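Local coordinates for Myo-inositol-1-phosphate synthase-related protein (Thermotoga maritima MSB8, PDB 3CIN) that is of unknown function but is related to the myo-inositol-1-phosphate synthases and binds nicotinamide-adenine-dinucleotide in a probable Rossmann-type domain, at residues P227-V232 against V246-I251; S234-R239 against I308-F313. All coordinates share one frame; numbering follows the deposited sequence. Where two conformers were deposited one is given.

In the fold
Contacts 1 and 2 are two stations along one interface, where helix 225-238 lies on the mixed four-stranded sheet. Contact 1 sets its first half against strand 242-252; contact 2 sets its last turn against the neighbouring strand 301-311. Their centres are about 14 Å apart, and I308 bridges them: its CD1 packs 3.8 Å from V232 CG1, while its CG1 lies 4.0 Å from V246 CG1. In contact 1 the side chain of Q248 is about 11 Å from the bound NAD. Contact 2 is farther from the middle of the chain, its centre about 30 Å from the chain centre against 19 Å for contact 1. Both touch the third subunit.

Contact 1. Residues P227-V232 against V246-I251; sequences PFTADV and VAQFNI
T229 does all the reaching from the helix, and its two branches part company: the hydroxyl goes to Q248, the methyl to V246. With OG1 beside the backbone N and anti to the carbonyl carbon (chi1 -59°), the hydroxyl donates a short hydrogen bond of 2.7 Å from T229 OG1 to Q248 OE1. It approaches at a C=O...donor angle of 143°, tilted 19° from the carbonyl plane. Q248 runs fully extended as far as CD, which carries its amide from the strand up to the helix. At the other end of that amide, NE2 is hydrogen-bonded to T226 OG1, three residues earlier on the same helix; the T229 and T226 bonds together fix which way the amide is turned, and a weak hydrogen bond, 3.3 Å from Q248 NE2 to N250 OD1, adds to them. Beside this polar grip, T229 CG2 meets V246 CG1 tip to tip at 3.7 Å. The two segments are the helix and strand of an alpha/beta layer, helix 225-238 lying over the sheet of strand 242-252 that follows it in the chain. Packing between them is concentrated in these three buried residues. Away from T229 the helix turns to other company: F228 packs against L320 of the third subunit, D231 is partly exposed, and V232, also partly exposed, turns to I308 of the neighbouring strand 301-311. On the strand's far face, A247 packs on L295 of the second subunit.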
loop_
_atom_site.group_PDB
_atom_site.type_symbol
_atom_site.label_atom_id
_atom_site.label_comp_id
_atom_site.label_asym_id
_atom_site.label_seq_id
_atom_site.Cartn_x
_atom_site.Cartn_y
_atom_site.Cartn_z
ATOM N N PRO A 227 -7.125 16.081 -0.324
ATOM C CA PRO A 227 -7.549 16.211 1.076
ATOM C C PRO A 227 -6.970 15.152 2.037
ATOM O O PRO A 227 -6.743 15.448 3.232
ATOM C CB PRO A 227 -9.071 16.123 0.975
ATOM C CG PRO A 227 -9.333 16.687 -0.364
ATOM C CD PRO A 227 -8.293 15.986 -1.212
ATOM N N PHE A 228 -6.732 13.944 1.552
ATOM C CA PHE A 228 -6.080 12.921 2.357
ATOM C C PHE A 228 -4.629 13.310 2.614
ATOM O O PHE A 228 -4.164 13.241 3.770
ATOM C CB PHE A 228 -6.137 11.547 1.676
ATOM C CG PHE A 228 -7.480 10.901 1.789
ATOM C CD1 PHE A 228 -7.910 10.417 3.019
ATOM C CD2 PHE A 228 -8.315 10.811 0.686
ATOM C CE1 PHE A 228 -9.173 9.824 3.140
ATOM C CE2 PHE A 228 -9.588 10.228 0.789
ATOM C CZ PHE A 228 -10.013 9.736 2.023
ATOM N N THR A 229 -3.915 13.766 1.586
ATOM C CA THR A 229 -2.519 14.260 1.790
ATOM C C THR A 229 -2.479 15.387 2.831
ATOM O O THR A 229 -1.660 15.373 3.758
ATOM C CB THR A 229 -1.972 14.759 0.481
ATOM O OG1 THR A 229 -2.016 13.674 -0.452
ATOM C CG2 THR A 229 -0.585 15.372 0.598
ATOM N N ALA A 230 -3.445 16.294 2.733
ATOM C CA ALA A 230 -3.507 17.429 3.607
ATOM C C ALA A 230 -3.747 16.998 5.063
ATOM O O ALA A 230 -3.141 17.527 5.974
ATOM C CB ALA A 230 -4.567 18.444 3.143
ATOM N N ASP A 231 -4.618 16.025 5.263
ATOM C CA ASP A 231 -4.872 15.463 6.579
ATOM C C ASP A 231 -3.601 14.867 7.197
ATOM O O ASP A 231 -3.275 15.117 8.374
ATOM C CB ASP A 231 -5.881 14.357 6.462
ATOM C CG ASP A 231 -7.190 14.780 5.830
ATOM O OD1 ASP A 231 -7.591 15.973 5.911
ATOM O OD2 ASP A 231 -7.864 13.865 5.281
ATOM N N VAL A 232 -2.865 14.068 6.428
ATOM C CA VAL A 232 -1.610 13.544 6.937
ATOM C C VAL A 232 -0.647 14.672 7.257
ATOM O O VAL A 232 -0.029 14.671 8.320
ATOM C CB VAL A 232 -0.963 12.538 5.977
ATOM C CG1 VAL A 232 0.377 11.941 6.519
ATOM C CG2 VAL A 232 -1.936 11.351 5.666
ATOM N N VAL A 246 6.701 14.723 -0.557
ATOM C CA VAL A 246 5.328 14.295 -0.691
ATOM C C VAL A 246 5.098 13.963 -2.146
ATOM O O VAL A 246 5.315 14.832 -2.996
ATOM C CB VAL A 246 4.373 15.431 -0.340
ATOM C CG1 VAL A 246 2.926 14.971 -0.502
ATOM C CG2 VAL A 246 4.638 15.943 1.045
ATOM N N ALA A 247 4.689 12.723 -2.446
ATOM C CA ALA A 247 4.347 12.320 -3.818
ATOM C C ALA A 247 2.945 11.816 -3.837
ATOM O O ALA A 247 2.568 11.002 -2.973
ATOM C CB ALA A 247 5.242 11.237 -4.298
ATOM N N GLN A 248 2.161 12.269 -4.809
ATOM C CA GLN A 248 0.736 11.911 -4.871
ATOM C C GLN A 248 0.477 11.492 -6.285
ATOM O O GLN A 248 0.961 12.166 -7.216
ATOM C CB GLN A 248 -0.110 13.110 -4.469
ATOM C CG GLN A 248 -1.567 12.824 -4.508
ATOM C CD GLN A 248 -2.356 14.022 -4.118
ATOM O OE1 GLN A 248 -2.301 14.438 -2.991
ATOM N NE2 GLN A 248 -3.100 14.594 -5.064
ATOM N N PHE A 249 -0.176 10.352 -6.472
ATOM C CA PHE A 249 -0.528 9.874 -7.799
ATOM C C PHE A 249 -2.000 9.696 -7.812
ATOM O O PHE A 249 -2.521 9.152 -6.843
ATOM C CB PHE A 249 0.151 8.546 -8.030
ATOM C CG PHE A 249 -0.177 7.858 -9.345
ATOM C CD1 PHE A 249 0.086 8.471 -10.563
ATOM C CD2 PHE A 249 -0.681 6.560 -9.360
ATOM C CE1 PHE A 249 -0.169 7.799 -11.778
ATOM C CE2 PHE A 249 -0.954 5.910 -10.556
ATOM C CZ PHE A 249 -0.674 6.528 -11.767
ATOM N N ASN A 250 -2.678 10.142 -8.882
ATOM C CA ASN A 250 -4.132 9.984 -8.967
ATOM C C ASN A 250 -4.508 9.683 -10.414
ATOM O O ASN A 250 -4.016 10.333 -11.320
ATOM C CB ASN A 250 -4.867 11.192 -8.408
ATOM C CG ASN A 250 -4.035 12.475 -8.469
ATOM O OD1 ASN A 250 -3.006 12.622 -7.762
ATOM N ND2 ASN A 250 -4.453 13.401 -9.314
ATOM N N ILE A 251 -5.324 8.667 -10.636
ATOM C CA ILE A 251 -5.671 8.234 -11.978
ATOM C C ILE A 251 -7.104 7.706 -11.976
ATOM O O ILE A 251 -7.546 7.102 -11.002
ATOM C CB ILE A 251 -4.692 7.204 -12.500
ATOM C CG1 ILE A 251 -4.872 6.872 -13.938
ATOM C CG2 ILE A 251 -4.676 5.821 -11.691
ATOM C CD1 ILE A 251 -3.685 6.155 -14.483
#

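Contact 2. Residues S234-R239 against I308-F313; sequences SHLAQR and IEYVSF
L236 reaches from the last turn of helix 225-238 into the corner between I308 and Y310, and its side chain can be followed atom by atom. CB leaves the backbone toward the strand, and CB and CG serve as the stalk, with the close meetings left to the two methyls. CG stands beside the backbone N (chi1 -60°), and from there CD1 prolongs the chain, anti to CA, while CD2 branches off it. The prolonging methyl, L236 CD1, comes 3.8 Å from I308 CG2, the two side chains crossing at a slant, and its other neighbour is the ring atom Y310 CD1 at 3.9 Å. The branching methyl makes the more distinctive contact. L236 CD2 sits 3.8 Å from the centroid of the Y310 ring and only 8° off the ring normal, a CH-pi contact squarely over the face, with CZ its nearest ring atom. The leucine is met face-on because Y310 CG is held between the backbone N and the carbonyl carbon (chi1 58°) and the ring plane stands across the plane of CA, CB and CG. The contact is wholly apolar and buried. L236 also touches V243 on strand 242-252 and R241 in the turn linking helix to strand, so the leucine plugs the end of the helix onto two adjacent strands. Y310 leans on D318 and L320 of strand 317-327 and packs against F228 of the third subunit. On the opposite side of strand 301-311, E309 forms a salt bridge with R325 of the second subunit, while another flank of the helix, through S234 and A237, meets helix 276-281.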
loop_
_atom_site.group_PDB
_atom_site.type_symbol
_atom_site.label_atom_id
_atom_site.label_comp_id
_atom_site.label_asym_id
_atom_site.label_seq_id
_atom_site.Cartn_x
_atom_site.Cartn_y
_atom_site.Cartn_z
ATOM N N SER A 234 -1.257 17.648 8.194
ATOM C CA SER A 234 -1.708 18.339 9.393
ATOM C C SER A 234 -1.228 17.588 10.639
ATOM O O SER A 234 -0.731 18.207 11.576
ATOM C CB SER A 234 -3.221 18.524 9.405
ATOM O OG SER A 234 -3.641 19.407 8.340
ATOM N N HIS A 235 -1.388 16.268 10.651
ATOM C CA HIS A 235 -0.900 15.314 11.694
ATOM C C HIS A 235 0.583 15.499 11.944
ATOM O O HIS A 235 1.088 15.596 13.062
ATOM C CB HIS A 235 -1.136 13.851 11.181
ATOM C CG HIS A 235 -1.097 12.788 12.252
ATOM N ND1 HIS A 235 -0.097 11.840 12.346
ATOM C CD2 HIS A 235 -1.958 12.519 13.262
ATOM C CE1 HIS A 235 -0.343 11.039 13.373
ATOM N NE2 HIS A 235 -1.464 11.434 13.946
ATOM N N LEU A 236 1.330 15.447 10.850
ATOM C CA LEU A 236 2.756 15.588 10.976
ATOM C C LEU A 236 3.213 16.916 11.500
ATOM O O LEU A 236 4.148 16.948 12.276
ATOM C CB LEU A 236 3.442 15.309 9.636
ATOM C CG LEU A 236 3.148 13.881 9.132
ATOM C CD1 LEU A 236 3.705 13.758 7.669
ATOM C CD2 LEU A 236 3.635 12.801 10.077
ATOM N N ALA A 237 2.589 17.999 11.014
ATOM C CA ALA A 237 2.876 19.385 11.483
ATOM C C ALA A 237 2.718 19.505 13.012
ATOM O O ALA A 237 3.598 20.022 13.697
ATOM C CB ALA A 237 1.934 20.379 10.799
ATOM N N GLN A 238 1.612 18.966 13.529
ATOM C CA GLN A 238 1.338 18.947 14.976
ATOM C C GLN A 238 2.425 18.368 15.843
ATOM O O GLN A 238 2.685 18.858 16.944
ATOM C CB GLN A 238 0.073 18.119 15.252
ATOM C CG GLN A 238 -1.071 18.813 14.835
ATOM C CD GLN A 238 -2.306 18.323 15.444
ATOM O OE1 GLN A 238 -2.492 17.096 15.743
ATOM N NE2 GLN A 238 -3.223 19.261 15.606
ATOM N N ARG A 239 3.069 17.331 15.324
ATOM C CA ARG A 239 4.101 16.591 16.000
ATOM C C ARG A 239 5.484 17.104 15.678
ATOM O O ARG A 239 6.463 16.551 16.139
ATOM C CB ARG A 239 3.983 15.113 15.651
ATOM C CG ARG A 239 2.810 14.440 16.360
ATOM C CD ARG A 239 1.939 13.629 15.462
ATOM N NE ARG A 239 0.914 13.001 16.296
ATOM C CZ ARG A 239 -0.376 13.343 16.391
ATOM N NH1 ARG A 239 -0.946 14.281 15.683
ATOM N NH2 ARG A 239 -1.138 12.674 17.221
ATOM N N ILE A 308 4.806 9.770 1.708
ATOM C CA ILE A 308 5.337 10.921 2.479
ATOM C C ILE A 308 6.423 10.372 3.343
ATOM O O ILE A 308 6.258 9.349 3.974
ATOM C CB ILE A 308 4.225 11.624 3.316
ATOM C CG1 ILE A 308 3.209 12.270 2.378
ATOM C CG2 ILE A 308 4.799 12.735 4.202
ATOM C CD1 ILE A 308 1.895 12.740 3.077
ATOM N N GLU A 309 7.590 11.016 3.315
ATOM C CA GLU A 309 8.641 10.678 4.242
ATOM C C GLU A 309 9.005 11.862 5.090
ATOM O O GLU A 309 8.947 13.004 4.649
ATOM C CB GLU A 309 9.858 10.051 3.595
ATOM C CG GLU A 309 10.428 10.702 2.519
ATOM C CD GLU A 309 11.672 9.951 2.018
ATOM O OE1 GLU A 309 11.903 8.773 2.433
ATOM O OE2 GLU A 309 12.419 10.567 1.223
ATOM N N TYR A 310 9.309 11.579 6.344
ATOM C CA TYR A 310 9.492 12.638 7.312
ATOM C C TYR A 310 10.499 12.274 8.363
ATOM O O TYR A 310 10.797 11.110 8.586
ATOM C CB TYR A 310 8.155 13.020 7.939
ATOM C CG TYR A 310 7.430 11.886 8.640
ATOM C CD1 TYR A 310 6.512 11.071 7.961
ATOM C CD2 TYR A 310 7.623 11.673 10.010
ATOM C CE1 TYR A 310 5.917 10.050 8.631
ATOM C CE2 TYR A 310 6.966 10.666 10.682
ATOM C CZ TYR A 310 6.098 9.880 9.978
ATOM O OH TYR A 310 5.468 8.851 10.652
ATOM N N VAL A 311 11.045 13.293 9.019
ATOM C CA VAL A 311 12.030 13.090 10.051
ATOM C C VAL A 311 11.358 13.203 11.419
ATOM O O VAL A 311 10.662 14.161 11.670
ATOM C CB VAL A 311 13.129 14.180 9.998
ATOM C CG1 VAL A 311 14.154 13.991 11.096
ATOM C CG2 VAL A 311 13.814 14.117 8.625
ATOM N N SER A 312 11.645 12.243 12.280
ATOM C CA SER A 312 11.060 12.192 13.602
ATOM C C SER A 312 12.190 12.549 14.581
ATOM O O SER A 312 13.140 13.273 14.225
ATOM C CB SER A 312 10.452 10.787 13.808
ATOM O OG SER A 312 10.189 10.428 15.147
ATOM N N PHE A 313 12.101 12.096 15.819
ATOM C CA PHE A 313 13.085 12.406 16.848
ATOM C C PHE A 313 14.414 11.698 16.652
ATOM O O PHE A 313 14.492 10.568 16.140
ATOM C CB PHE A 313 12.446 11.993 18.181
ATOM C CG PHE A 313 13.186 12.386 19.419
ATOM C CD1 PHE A 313 13.300 13.720 19.777
ATOM C CD2 PHE A 313 13.708 11.423 20.284
ATOM C CE1 PHE A 313 13.935 14.040 20.935
ATOM C CE2 PHE A 313 14.308 11.761 21.436
ATOM C CZ PHE A 313 14.427 13.086 21.749
#